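PDB 4PE6: putative ABC transporter from Thermobispora bispora, which probably serves as the solute-binding component of an ABC transporter, taking up a carbohydrate-type ligand in the cleft between its two lobes. Local coordinates for residues V129-Y134 with A162-T167; V255-D260 with F286-I291; D113-A118 with G157-A162; P138-I143 with A209-G214. All blocks are in the same frame, centred on the assembly; numbering follows the deposited sequence.

Contact 1: V129-Y134 with A162-T167; sequences VDWATY and AEMYET. With LTH ((2R,3S)-2,3,4-trihydroxybutanoic acid), chain C.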
loop_
_atom_site.group_PDB
_atom_site.type_symbol
_atom_site.label_atom_id
_atom_site.label_comp_id
_atom_site.label_asym_id
_atom_site.label_seq_id
_atom_site.Cartn_x
_atom_site.Cartn_y
_atom_site.Cartn_z
ATOM N N VAL A 129 -0.887 -4.455 -10.060
ATOM C CA VAL A 129 -1.390 -5.593 -10.793
ATOM C C VAL A 129 -0.946 -6.911 -10.157
ATOM O O VAL A 129 -1.757 -7.809 -9.984
ATOM C CB VAL A 129 -0.975 -5.555 -12.267
ATOM C CG1 VAL A 129 -1.345 -6.860 -12.948
ATOM C CG2 VAL A 129 -1.673 -4.384 -12.966
ATOM N N ASP A 130 0.330 -7.032 -9.820
ATOM C CA ASP A 130 0.811 -8.261 -9.192
ATOM C C ASP A 130 0.097 -8.535 -7.865
ATOM O O ASP A 130 -0.305 -9.663 -7.596
ATOM C CB ASP A 130 2.316 -8.202 -8.965
ATOM C CG ASP A 130 3.114 -8.414 -10.245
ATOM O OD1 ASP A 130 2.505 -8.692 -11.301
ATOM O OD2 ASP A 130 4.343 -8.269 -10.185
ATOM N N TRP A 131 -0.047 -7.487 -7.047
ATOM C CA TRP A 131 -0.751 -7.599 -5.769
ATOM C C TRP A 131 -2.147 -8.121 -5.998
ATOM O O TRP A 131 -2.516 -9.160 -5.475
ATOM C CB TRP A 131 -0.770 -6.245 -5.065
ATOM C CG TRP A 131 -1.584 -6.153 -3.787
ATOM C CD1 TRP A 131 -2.298 -7.139 -3.170
ATOM C CD2 TRP A 131 -1.780 -4.975 -3.017
ATOM N NE1 TRP A 131 -2.923 -6.637 -2.028
ATOM C CE2 TRP A 131 -2.618 -5.313 -1.920
ATOM C CE3 TRP A 131 -1.338 -3.659 -3.147
ATOM C CZ2 TRP A 131 -3.018 -4.381 -0.961
ATOM C CZ3 TRP A 131 -1.732 -2.727 -2.172
ATOM C CH2 TRP A 131 -2.553 -3.112 -1.084
ATOM N N ALA A 132 -2.926 -7.414 -6.812
ATOM C CA ALA A 132 -4.300 -7.861 -7.064
ATOM C C ALA A 132 -4.378 -9.293 -7.572
ATOM O O ALA A 132 -5.318 -10.008 -7.245
ATOM C CB ALA A 132 -5.023 -6.904 -8.016
ATOM N N THR A 133 -3.390 -9.724 -8.378
ATOM C CA THR A 133 -3.397 -11.065 -8.919
ATOM C C THR A 133 -3.074 -12.075 -7.812
ATOM O O THR A 133 -3.741 -13.096 -7.690
ATOM C CB THR A 133 -2.406 -11.185 -10.114
ATOM O OG1 THR A 133 -2.764 -10.229 -11.119
ATOM C CG2 THR A 133 -2.433 -12.599 -10.746
ATOM N N TYR A 134 -2.066 -11.779 -6.998
ATOM C CA TYR A 134 -1.721 -12.643 -5.864
ATOM C C TYR A 134 -2.837 -12.726 -4.816
ATOM O O TYR A 134 -2.914 -13.697 -4.066
ATOM C CB TYR A 134 -0.433 -12.172 -5.183
ATOM C CG TYR A 134 0.840 -12.494 -5.934
ATOM C CD1 TYR A 134 1.097 -13.781 -6.405
ATOM C CD2 TYR A 134 1.813 -11.510 -6.147
ATOM C CE1 TYR A 134 2.276 -14.076 -7.079
ATOM C CE2 TYR A 134 2.983 -11.789 -6.821
ATOM C CZ TYR A 134 3.211 -13.070 -7.284
ATOM O OH TYR A 134 4.369 -13.342 -7.948
ATOM N N ALA A 162 -8.143 1.785 -8.210
ATOM C CA ALA A 162 -8.902 1.659 -9.426
ATOM C C ALA A 162 -8.273 0.577 -10.318
ATOM O O ALA A 162 -8.986 -0.233 -10.910
ATOM C CB ALA A 162 -9.009 3.001 -10.146
ATOM N N GLU A 163 -6.941 0.550 -10.369
ATOM C CA GLU A 163 -6.213 -0.423 -11.180
ATOM C C GLU A 163 -6.439 -1.844 -10.683
ATOM O O GLU A 163 -6.670 -2.781 -11.484
ATOM C CB GLU A 163 -4.706 -0.121 -11.199
ATOM C CG GLU A 163 -3.949 -1.068 -12.123
ATOM C CD GLU A 163 -2.534 -0.646 -12.464
ATOM O OE1 GLU A 163 -1.759 -0.285 -11.563
ATOM O OE2 GLU A 163 -2.197 -0.713 -13.662
HETATM N N MSE A 164 -6.378 -2.006 -9.358
HETATM C CA MSE A 164 -6.547 -3.326 -8.767
HETATM C C MSE A 164 -7.940 -3.824 -8.939
HETATM O O MSE A 164 -8.122 -5.016 -9.170
HETATM C CB MSE A 164 -6.111 -3.330 -7.298
HETATM C CG MSE A 164 -4.628 -2.974 -7.230
HETATM SE SE MSE A 164 -3.778 -3.375 -5.484
HETATM C CE MSE A 164 -4.276 -1.797 -4.473
ATOM N N TYR A 165 -8.934 -2.940 -8.877
ATOM C CA TYR A 165 -10.328 -3.356 -9.049
ATOM C C TYR A 165 -10.529 -3.904 -10.482
ATOM O O TYR A 165 -11.191 -4.925 -10.677
ATOM C CB TYR A 165 -11.341 -2.221 -8.712
ATOM C CG TYR A 165 -12.799 -2.655 -8.756
ATOM C CD1 TYR A 165 -13.244 -3.735 -7.990
ATOM C CD2 TYR A 165 -13.737 -1.998 -9.565
ATOM C CE1 TYR A 165 -14.562 -4.159 -8.036
ATOM C CE2 TYR A 165 -15.059 -2.429 -9.614
ATOM C CZ TYR A 165 -15.460 -3.503 -8.830
ATOM O OH TYR A 165 -16.746 -3.960 -8.853
ATOM N N GLU A 166 -9.950 -3.242 -11.477
ATOM C CA GLU A 166 -10.030 -3.753 -12.837
ATOM C C GLU A 166 -9.380 -5.116 -12.912
ATOM O O GLU A 166 -9.904 -6.021 -13.573
ATOM C CB GLU A 166 -9.361 -2.810 -13.849
ATOM C CG GLU A 166 -10.045 -1.470 -13.974
ATOM C CD GLU A 166 -11.497 -1.607 -14.364
ATOM O OE1 GLU A 166 -11.773 -2.254 -15.405
ATOM O OE2 GLU A 166 -12.368 -1.096 -13.614
ATOM N N THR A 167 -8.234 -5.271 -12.254
ATOM C CA THR A 167 -7.533 -6.549 -12.272
ATOM C C THR A 167 -8.396 -7.629 -11.592
ATOM O O THR A 167 -8.583 -8.715 -12.147
ATOM C CB THR A 167 -6.153 -6.472 -11.596
ATOM O OG1 THR A 167 -5.363 -5.464 -12.220
ATOM C CG2 THR A 167 -5.423 -7.773 -11.700
HETATM O O1 LTH C . -3.203 0.005 1.587
HETATM C C1 LTH C . -2.994 1.215 1.206
HETATM O O LTH C . -3.400 2.247 1.782
HETATM C C2 LTH C . -2.081 1.445 -0.023
HETATM O O2 LTH C . -1.993 2.855 -0.349
HETATM C C3 LTH C . -2.595 0.726 -1.252
HETATM O O3 LTH C . -3.912 1.176 -1.560
HETATM C C4 LTH C . -1.674 1.056 -2.444
HETATM O O4 LTH C . -0.381 0.481 -2.123
HETATM O O HOH W 1 0.576 -2.027 -11.319
#
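Glu163 extends its side chain with CG anti to the backbone N (chi1 -176°) and crosses Val129 at about a right angle, OE2 lying 3.8 Å from Val129 CG2. OE1 accepts from a water that accepts from Val129 N, at the start of helix 128-142. Met164, a selenomethionine, sets its CB against Ala132 CB; chi1 and an extended chi2 bring SE over one face of the Trp131 indole, and the bend at chi3 (-83°) lays CE over the same ring. SE makes a Met-aromatic contact, 3.4 Å from Trp131 CE3 and displaced to the rim, and CE adds a CH-pi contact 3.9 Å from the centroid of the six-membered ring. The helices, with axes 8.7 Å apart and crossing at -43°, pack within one lobe of the periplasmic-binding-protein fold, and Trp131 reaches into the ligand pocket, its edge atom CZ3 3.5 Å from O4 of LTH. An alanine at Trp131 would remove the face under Met164 and would probably loosen the fit around the ligand. Thr167 packs CB 3.8 Å from Ala132 CB and turns CG2 to Thr133 OG1; its OG1 donates to Glu163 O at 3.1 Å, which Thr167 N also binds.

Contact 2: V255-D260 with F286-I291; sequences VAVMSD and FPIVLI. With LTH ((2R,3S)-2,3,4-trihydroxybutanoic acid), chain C.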
loop_
_atom_site.group_PDB
_atom_site.type_symbol
_atom_site.label_atom_id
_atom_site.label_comp_id
_atom_site.label_asym_id
_atom_site.label_seq_id
_atom_site.Cartn_x
_atom_site.Cartn_y
_atom_site.Cartn_z
ATOM N N VAL A 255 -4.568 -15.761 2.123
ATOM C CA VAL A 255 -3.260 -15.237 1.681
ATOM C C VAL A 255 -2.905 -13.958 2.429
ATOM O O VAL A 255 -3.753 -13.358 3.096
ATOM C CB VAL A 255 -3.224 -14.980 0.170
ATOM C CG1 VAL A 255 -3.395 -16.287 -0.573
ATOM C CG2 VAL A 255 -4.288 -13.951 -0.230
ATOM N N ALA A 256 -1.640 -13.570 2.352
ATOM C CA ALA A 256 -1.168 -12.317 2.930
ATOM C C ALA A 256 -0.205 -11.646 1.979
ATOM O O ALA A 256 0.975 -12.037 1.879
ATOM C CB ALA A 256 -0.487 -12.570 4.269
ATOM N N VAL A 257 -0.705 -10.641 1.274
ATOM C CA VAL A 257 0.094 -9.873 0.305
ATOM C C VAL A 257 -0.372 -8.406 0.287
ATOM O O VAL A 257 -1.567 -8.121 0.351
ATOM C CB VAL A 257 0.022 -10.512 -1.109
ATOM C CG1 VAL A 257 -1.427 -10.678 -1.568
ATOM C CG2 VAL A 257 0.828 -9.701 -2.115
HETATM N N MSE A 258 0.569 -7.470 0.254
HETATM C CA MSE A 258 0.263 -6.045 0.122
HETATM C C MSE A 258 1.451 -5.383 -0.514
HETATM O O MSE A 258 2.541 -5.966 -0.610
HETATM C CB MSE A 258 0.019 -5.340 1.478
HETATM C CG MSE A 258 -1.147 -5.917 2.242
HETATM SE SE MSE A 258 -1.721 -4.759 3.730
HETATM C CE MSE A 258 -2.760 -3.435 2.676
ATOM N N SER A 259 1.239 -4.165 -0.978
ATOM C CA SER A 259 2.319 -3.248 -1.299
ATOM C C SER A 259 3.199 -2.970 -0.084
ATOM O O SER A 259 2.823 -3.290 1.072
ATOM C CB SER A 259 1.744 -1.938 -1.836
ATOM O OG SER A 259 0.885 -1.341 -0.863
ATOM N N ASP A 260 4.330 -2.331 -0.358
ATOM C CA ASP A 260 5.356 -2.001 0.634
ATOM C C ASP A 260 5.135 -0.624 1.215
ATOM O O ASP A 260 5.250 0.371 0.501
ATOM C CB ASP A 260 6.732 -2.056 -0.050
ATOM C CG ASP A 260 7.889 -1.672 0.862
ATOM O OD1 ASP A 260 7.803 -1.786 2.110
ATOM O OD2 ASP A 260 8.924 -1.268 0.307
ATOM N N PHE A 286 9.133 -0.651 -7.602
ATOM C CA PHE A 286 9.730 -1.339 -6.474
ATOM C C PHE A 286 8.838 -2.542 -6.072
ATOM O O PHE A 286 7.689 -2.647 -6.529
ATOM C CB PHE A 286 9.908 -0.357 -5.298
ATOM C CG PHE A 286 11.204 0.413 -5.335
ATOM C CD1 PHE A 286 11.532 1.200 -6.420
ATOM C CD2 PHE A 286 12.092 0.348 -4.269
ATOM C CE1 PHE A 286 12.728 1.905 -6.467
ATOM C CE2 PHE A 286 13.289 1.053 -4.302
ATOM C CZ PHE A 286 13.620 1.824 -5.408
ATOM N N PRO A 287 9.357 -3.445 -5.228
ATOM C CA PRO A 287 8.671 -4.702 -4.953
ATOM C C PRO A 287 7.607 -4.641 -3.875
ATOM O O PRO A 287 7.791 -4.007 -2.830
ATOM C CB PRO A 287 9.803 -5.631 -4.487
ATOM C CG PRO A 287 10.799 -4.697 -3.868
ATOM C CD PRO A 287 10.754 -3.477 -4.744
ATOM N N ILE A 288 6.526 -5.376 -4.120
ATOM C CA ILE A 288 5.488 -5.597 -3.111
ATOM C C ILE A 288 6.011 -6.543 -2.004
ATOM O O ILE A 288 7.157 -7.000 -2.058
ATOM C CB ILE A 288 4.226 -6.205 -3.752
ATOM C CG1 ILE A 288 4.555 -7.553 -4.418
ATOM C CG2 ILE A 288 3.587 -5.232 -4.749
ATOM C CD1 ILE A 288 3.325 -8.338 -4.846
ATOM N N VAL A 289 5.159 -6.813 -1.007
ATOM C CA VAL A 289 5.468 -7.717 0.109
ATOM C C VAL A 289 4.494 -8.893 0.064
ATOM O O VAL A 289 3.355 -8.813 0.548
ATOM C CB VAL A 289 5.373 -7.021 1.494
ATOM C CG1 VAL A 289 5.848 -7.963 2.588
ATOM C CG2 VAL A 289 6.188 -5.730 1.512
ATOM N N LEU A 290 4.938 -9.979 -0.557
ATOM C CA LEU A 290 4.168 -11.218 -0.605
ATOM C C LEU A 290 4.663 -12.127 0.528
ATOM O O LEU A 290 5.836 -12.463 0.573
ATOM C CB LEU A 290 4.354 -11.883 -1.969
ATOM C CG LEU A 290 3.812 -13.301 -2.165
ATOM C CD1 LEU A 290 2.294 -13.310 -2.175
ATOM C CD2 LEU A 290 4.394 -13.900 -3.452
ATOM N N ILE A 291 3.772 -12.504 1.433
ATOM C CA ILE A 291 4.116 -13.384 2.544
ATOM C C ILE A 291 3.518 -14.759 2.278
ATOM O O ILE A 291 2.376 -15.023 2.606
ATOM C CB ILE A 291 3.637 -12.814 3.890
ATOM C CG1 ILE A 291 4.242 -11.425 4.083
ATOM C CG2 ILE A 291 4.067 -13.716 5.042
ATOM C CD1 ILE A 291 3.736 -10.696 5.302
HETATM O O1 LTH C . -3.203 0.005 1.587
HETATM C C1 LTH C . -2.994 1.215 1.206
HETATM O O LTH C . -3.400 2.247 1.782
HETATM C C2 LTH C . -2.081 1.445 -0.023
HETATM O O2 LTH C . -1.993 2.855 -0.349
HETATM C C3 LTH C . -2.595 0.726 -1.252
HETATM O O3 LTH C . -3.912 1.176 -1.560
HETATM C C4 LTH C . -1.674 1.056 -2.444
HETATM O O4 LTH C . -0.381 0.481 -2.123
HETATM O O HOH W 2 0.118 -15.500 1.042
HETATM O O HOH W 3 8.759 -1.558 -2.499
#
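The two segments run antiparallel, their end-to-end directions 153° apart, with Met258 and Val289 as a hydrogen-bonded pair and Val257 and Leu290 as a non-hydrogen-bonded one. Val289 N meets Met258 O at 2.8 Å nearly along the C=O axis, whereas Met258 N approaches Val289 O, 3.1 Å away, from above the carbonyl plane. Ile291 N adds a bond to Ala256 O (2.9 Å), and a water joins Ala256 N to Ile291 O. On the face carrying Val257 and Leu290, Leu290 has CG anti to the backbone N (chi1 171°) and crosses Val257 obliquely, CD1 resting 3.8 Å from Val257 CB; Val257 CG2 also meets Ile288 CD1. A second water donates to both Asp260 OD2 and Pro287 O, and the same carboxylate is held by Trp313 NE1 and Trp311 N. Ser259 places OG in the crowded position between backbone N and carbonyl carbon (chi1 59°), from which it donates to LTH O4 at 2.6 Å. Met258, bent at chi3, brings CE to 3.6 Å from LTH O1. Strand 283-290 bonds to strand 122-126 through Phe286 and Gln125 and to strand 255-258 through Val289, consistent with the interlobe hinge of a type I periplasmic binding protein, beside the ligand cleft.

Contact 3: D113-A118 with G157-A162; sequences DSAIDA and GSQPEA. With LTH ((2R,3S)-2,3,4-trihydroxybutanoic acid), chain C.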
loop_
_atom_site.group_PDB
_atom_site.type_symbol
_atom_site.label_atom_id
_atom_site.label_comp_id
_atom_site.label_asym_id
_atom_site.label_seq_id
_atom_site.Cartn_x
_atom_site.Cartn_y
_atom_site.Cartn_z
ATOM N N ASP A 113 3.791 5.300 -4.195
ATOM C CA ASP A 113 2.662 4.405 -3.981
ATOM C C ASP A 113 1.494 4.763 -4.884
ATOM O O ASP A 113 0.324 4.685 -4.480
ATOM C CB ASP A 113 2.236 4.446 -2.503
ATOM C CG ASP A 113 1.162 3.425 -2.173
ATOM O OD1 ASP A 113 1.307 2.272 -2.606
ATOM O OD2 ASP A 113 0.174 3.782 -1.471
ATOM N N SER A 114 1.831 5.158 -6.112
ATOM C CA SER A 114 0.872 5.521 -7.142
ATOM C C SER A 114 1.638 5.815 -8.427
ATOM O O SER A 114 2.832 6.135 -8.390
ATOM C CB SER A 114 0.072 6.758 -6.774
ATOM O OG SER A 114 -1.037 6.426 -5.937
ATOM N N ALA A 115 0.918 5.728 -9.536
ATOM C CA ALA A 115 1.412 6.139 -10.847
ATOM C C ALA A 115 0.403 7.119 -11.421
ATOM O O ALA A 115 -0.753 6.760 -11.632
ATOM C CB ALA A 115 1.512 4.938 -11.753
ATOM N N ILE A 116 0.820 8.340 -11.682
ATOM C CA ILE A 116 -0.076 9.321 -12.279
ATOM C C ILE A 116 0.654 10.065 -13.370
ATOM O O ILE A 116 1.877 10.056 -13.427
ATOM C CB ILE A 116 -0.624 10.342 -11.248
ATOM C CG1 ILE A 116 0.497 11.203 -10.651
ATOM C CG2 ILE A 116 -1.362 9.623 -10.138
ATOM C CD1 ILE A 116 0.035 12.089 -9.504
ATOM N N ASP A 117 -0.119 10.726 -14.218
ATOM C CA ASP A 117 0.409 11.444 -15.344
ATOM C C ASP A 117 0.762 12.880 -14.924
ATOM O O ASP A 117 0.075 13.824 -15.264
ATOM C CB ASP A 117 -0.640 11.417 -16.469
ATOM C CG ASP A 117 -0.182 12.129 -17.696
ATOM O OD1 ASP A 117 0.979 12.594 -17.717
ATOM O OD2 ASP A 117 -0.989 12.237 -18.640
ATOM N N ALA A 118 1.822 13.017 -14.140
ATOM C CA ALA A 118 2.318 14.317 -13.698
ATOM C C ALA A 118 3.741 14.409 -14.208
ATOM O O ALA A 118 4.665 13.922 -13.555
ATOM C CB ALA A 118 2.257 14.427 -12.185
ATOM N N GLY A 157 -11.082 5.809 -4.944
ATOM C CA GLY A 157 -10.716 7.166 -5.335
ATOM C C GLY A 157 -9.251 7.242 -5.740
ATOM O O GLY A 157 -8.889 8.039 -6.611
ATOM N N SER A 158 -8.399 6.404 -5.133
ATOM C CA SER A 158 -6.976 6.380 -5.499
ATOM C C SER A 158 -6.697 5.626 -6.826
ATOM O O SER A 158 -7.476 4.783 -7.270
ATOM C CB SER A 158 -6.116 5.803 -4.366
ATOM O OG SER A 158 -6.289 4.402 -4.252
ATOM N N GLN A 159 -5.576 5.950 -7.453
ATOM C CA GLN A 159 -5.183 5.267 -8.705
ATOM C C GLN A 159 -4.886 3.765 -8.515
ATOM O O GLN A 159 -5.373 2.932 -9.289
ATOM C CB GLN A 159 -4.015 6.004 -9.369
ATOM C CG GLN A 159 -3.432 5.319 -10.607
ATOM C CD GLN A 159 -2.348 4.317 -10.287
ATOM O OE1 GLN A 159 -1.685 4.384 -9.241
ATOM N NE2 GLN A 159 -2.170 3.362 -11.173
ATOM N N PRO A 160 -4.102 3.399 -7.495
ATOM C CA PRO A 160 -3.884 1.974 -7.329
ATOM C C PRO A 160 -5.157 1.177 -7.110
ATOM O O PRO A 160 -5.288 0.088 -7.656
ATOM C CB PRO A 160 -2.969 1.884 -6.088
ATOM C CG PRO A 160 -2.288 3.204 -6.032
ATOM C CD PRO A 160 -3.305 4.190 -6.546
ATOM N N GLU A 161 -6.091 1.695 -6.318
ATOM C CA GLU A 161 -7.330 0.968 -6.082
ATOM C C GLU A 161 -8.091 0.757 -7.380
ATOM O O GLU A 161 -8.614 -0.331 -7.642
ATOM C CB GLU A 161 -8.233 1.681 -5.085
ATOM C CG GLU A 161 -9.395 0.805 -4.623
ATOM C CD GLU A 161 -10.534 0.685 -5.622
ATOM O OE1 GLU A 161 -10.786 1.669 -6.368
ATOM O OE2 GLU A 161 -11.197 -0.387 -5.614
ATOM N N ALA A 162 -8.143 1.785 -8.210
ATOM C CA ALA A 162 -8.902 1.659 -9.426
ATOM C C ALA A 162 -8.273 0.577 -10.318
ATOM O O ALA A 162 -8.986 -0.233 -10.910
ATOM C CB ALA A 162 -9.009 3.001 -10.146
HETATM O O1 LTH C . -3.203 0.005 1.587
HETATM C C1 LTH C . -2.994 1.215 1.206
HETATM O O LTH C . -3.400 2.247 1.782
HETATM C C2 LTH C . -2.081 1.445 -0.023
HETATM O O2 LTH C . -1.993 2.855 -0.349
HETATM C C3 LTH C . -2.595 0.726 -1.252
HETATM O O3 LTH C . -3.912 1.176 -1.560
HETATM C C4 LTH C . -1.674 1.056 -2.444
HETATM O O4 LTH C . -0.381 0.481 -2.123
HETATM O O HOH W 4 -3.640 7.711 -6.077
#
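The tight part of this contact is gathered round Ser114, Gln159 and Pro160. Ser114 OG, anti to its carbonyl carbon (chi1 -83°), lies only 3.2 Å from Pro160 CD, while Pro160 CG sits 3.4 Å from Asp113 O, the oxygen that also accepts from Ser114 OG. Gln159 is bent at chi2, which brings OE1 to 2.9 Å from Ala115 N; the bond is straight at hydrogen (171°), though the amide stands above the carboxamide plane. Gln159 CG and CD lean on Ala115 O. The contact spans the cleft of the periplasmic-binding-protein fold: the loop after strand 108-112 meets the start of helix 159-173, where Ser158 is the N-cap and its OG weakly accepts from Glu161 N. From the same loop Asp113 grips two ligand hydroxyls, OD1 accepting from LTH O4 at 2.5 Å and OD2 from LTH O2 at 2.6 Å, with Gln263 and Asn88 as further partners. An alanine at Gln159 would remove the acceptor for Ala115 N and would probably weaken this link between loop and helix. Packing is looser at the partly exposed Ala115, whose CB stands 4.0 Å from Gln159 NE2, and between Ser114 OG and Gln159 N, which a water bridges.

Contact 4: P138-I143 with A209-G214; sequences PVLESI and AVIGCG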
loop_
_atom_site.group_PDB
_atom_site.type_symbol
_atom_site.label_atom_id
_atom_site.label_comp_id
_atom_site.label_asym_id
_atom_site.label_seq_id
_atom_site.Cartn_x
_atom_site.Cartn_y
_atom_site.Cartn_z
ATOM N N PRO A 138 -4.915 -17.087 -6.405
ATOM C CA PRO A 138 -4.776 -18.231 -5.497
ATOM C C PRO A 138 -6.005 -18.459 -4.614
ATOM O O PRO A 138 -6.289 -19.608 -4.211
ATOM C CB PRO A 138 -3.552 -17.868 -4.627
ATOM C CG PRO A 138 -2.899 -16.699 -5.273
ATOM C CD PRO A 138 -3.942 -16.021 -6.116
ATOM N N VAL A 139 -6.727 -17.383 -4.318
ATOM C CA VAL A 139 -7.931 -17.488 -3.505
ATOM C C VAL A 139 -9.032 -18.226 -4.268
ATOM O O VAL A 139 -9.678 -19.135 -3.733
ATOM C CB VAL A 139 -8.386 -16.098 -3.014
ATOM C CG1 VAL A 139 -9.779 -16.143 -2.428
ATOM C CG2 VAL A 139 -7.398 -15.564 -1.979
ATOM N N LEU A 140 -9.210 -17.875 -5.532
ATOM C CA LEU A 140 -10.195 -18.554 -6.352
ATOM C C LEU A 140 -9.804 -20.017 -6.602
ATOM O O LEU A 140 -10.674 -20.900 -6.606
ATOM C CB LEU A 140 -10.394 -17.810 -7.662
ATOM C CG LEU A 140 -11.009 -16.415 -7.443
ATOM C CD1 LEU A 140 -10.901 -15.554 -8.681
ATOM C CD2 LEU A 140 -12.459 -16.516 -6.993
ATOM N N GLU A 141 -8.512 -20.272 -6.807
ATOM C CA GLU A 141 -8.044 -21.648 -6.927
ATOM C C GLU A 141 -8.352 -22.439 -5.662
ATOM O O GLU A 141 -8.776 -23.582 -5.750
ATOM C CB GLU A 141 -6.546 -21.734 -7.230
ATOM C CG GLU A 141 -6.166 -21.309 -8.635
ATOM C CD GLU A 141 -6.557 -22.320 -9.701
ATOM O OE1 GLU A 141 -6.205 -23.519 -9.583
ATOM O OE2 GLU A 141 -7.192 -21.891 -10.684
ATOM N N SER A 142 -8.149 -21.830 -4.498
ATOM C CA SER A 142 -8.364 -22.523 -3.217
ATOM C C SER A 142 -9.818 -22.926 -2.977
ATOM O O SER A 142 -10.084 -23.791 -2.146
ATOM C CB SER A 142 -7.862 -21.688 -2.039
ATOM O OG SER A 142 -8.857 -20.754 -1.632
ATOM N N ILE A 143 -10.769 -22.323 -3.693
ATOM C CA ILE A 143 -12.176 -22.728 -3.563
ATOM C C ILE A 143 -12.619 -23.530 -4.796
ATOM O O ILE A 143 -13.814 -23.659 -5.102
ATOM C CB ILE A 143 -13.101 -21.516 -3.260
ATOM C CG1 ILE A 143 -13.112 -20.503 -4.408
ATOM C CG2 ILE A 143 -12.637 -20.826 -1.985
ATOM C CD1 ILE A 143 -14.176 -19.427 -4.310
ATOM N N ALA A 209 -15.097 -17.153 -0.132
ATOM C CA ALA A 209 -13.918 -16.312 -0.073
ATOM C C ALA A 209 -14.269 -14.837 -0.058
ATOM O O ALA A 209 -15.278 -14.426 -0.628
ATOM C CB ALA A 209 -13.003 -16.611 -1.252
ATOM N N VAL A 210 -13.385 -14.049 0.544
ATOM C CA VAL A 210 -13.484 -12.608 0.485
ATOM C C VAL A 210 -12.184 -12.028 -0.034
ATOM O O VAL A 210 -11.146 -12.101 0.633
ATOM C CB VAL A 210 -13.837 -12.010 1.849
ATOM C CG1 VAL A 210 -14.017 -10.509 1.721
ATOM C CG2 VAL A 210 -15.088 -12.686 2.391
ATOM N N ILE A 211 -12.252 -11.480 -1.248
ATOM C CA ILE A 211 -11.099 -10.928 -1.933
ATOM C C ILE A 211 -11.050 -9.445 -1.606
ATOM O O ILE A 211 -11.875 -8.647 -2.092
ATOM C CB ILE A 211 -11.180 -11.151 -3.454
ATOM C CG1 ILE A 211 -11.218 -12.649 -3.767
ATOM C CG2 ILE A 211 -9.986 -10.522 -4.145
ATOM C CD1 ILE A 211 -11.374 -12.985 -5.239
ATOM N N GLY A 212 -10.088 -9.084 -0.774
ATOM C CA GLY A 212 -9.996 -7.737 -0.280
ATOM C C GLY A 212 -8.641 -7.113 -0.436
ATOM O O GLY A 212 -7.796 -7.594 -1.208
ATOM N N CYS A 213 -8.446 -6.039 0.327
ATOM C CA CYS A 213 -7.224 -5.254 0.330
ATOM C C CYS A 213 -6.669 -5.257 1.754
ATOM O O CYS A 213 -7.032 -4.401 2.559
ATOM C CB CYS A 213 -7.523 -3.819 -0.095
ATOM S SG CYS A 213 -6.077 -2.747 -0.125
ATOM N N GLY A 214 -5.846 -6.250 2.066
ATOM C CA GLY A 214 -5.195 -6.351 3.373
ATOM C C GLY A 214 -6.172 -6.121 4.521
ATOM O O GLY A 214 -5.911 -5.334 5.416
#
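Helix-on-sheet packing of an alpha/beta lobe brings helix 138-142, the last part of helix 128-142, against strand 209-211. Their axes approach to 9.2 Å and their N-to-C directions differ by 171°, so strand and helix are almost exactly antiparallel. Ala209 and Ile211 direct their side chains at the helix, while Val210, between them, points the other way. Val139, with CG1 anti to the backbone N (chi1 168°), supplies the central branch: CG1 is pressed to 3.5 Å from Ala209 CB, tighter than usual van der Waals contact, and lies 4.0 Å from Ile211 CG1, the two side chains sliding past each other in opposite directions. One residue on, Leu140 crosses Ile211 at about a right angle, its CD2 4.1 Å from Ile211 CD1; Leu140 also packs on Ile171 and Leu172 of helix 159-173. Ile143 brings CG2 to 4.3 Å from Ala209 CB. Within the helical segment, Ser142 OG donates to Val139 O at 2.8 Å, in the carbonyl plane and on a lone pair, so the hydroxyl is spent on a carbonyl of its own helix. The strand finds its polar partners in the sheet, Ala209 and Ile211 bonding through their backbones with Ile150. No hydrogen bond crosses from helix to strand, which implies that shape and the exclusion of water by apolar branches, rather than directional bonding, hold the two layers together.

Contacts 1, 2 and 3 all touch LTH and line different parts of its pocket, whereas contact 4 lies farther from the cleft, within one lobe, the side chain of its Ile211 about 13 Å from the ligand. Helix 128-142 joins contacts 1 and 4, whose centres are 12 Å apart; Trp131 CZ2 also lies 3.6 Å from Cys213 SG, half of the disulfide with Cys188. Trp131 links contact 1 to contact 2 as well, with CZ3 3.2 Å from Ser259 OG. Helix 159-173 serves contacts 1 and 3. Contacts 2 and 3, with centres 17 Å apart, converge on the same ligand hydroxyl, O4, which donates to Asp113 and accepts from Ser259.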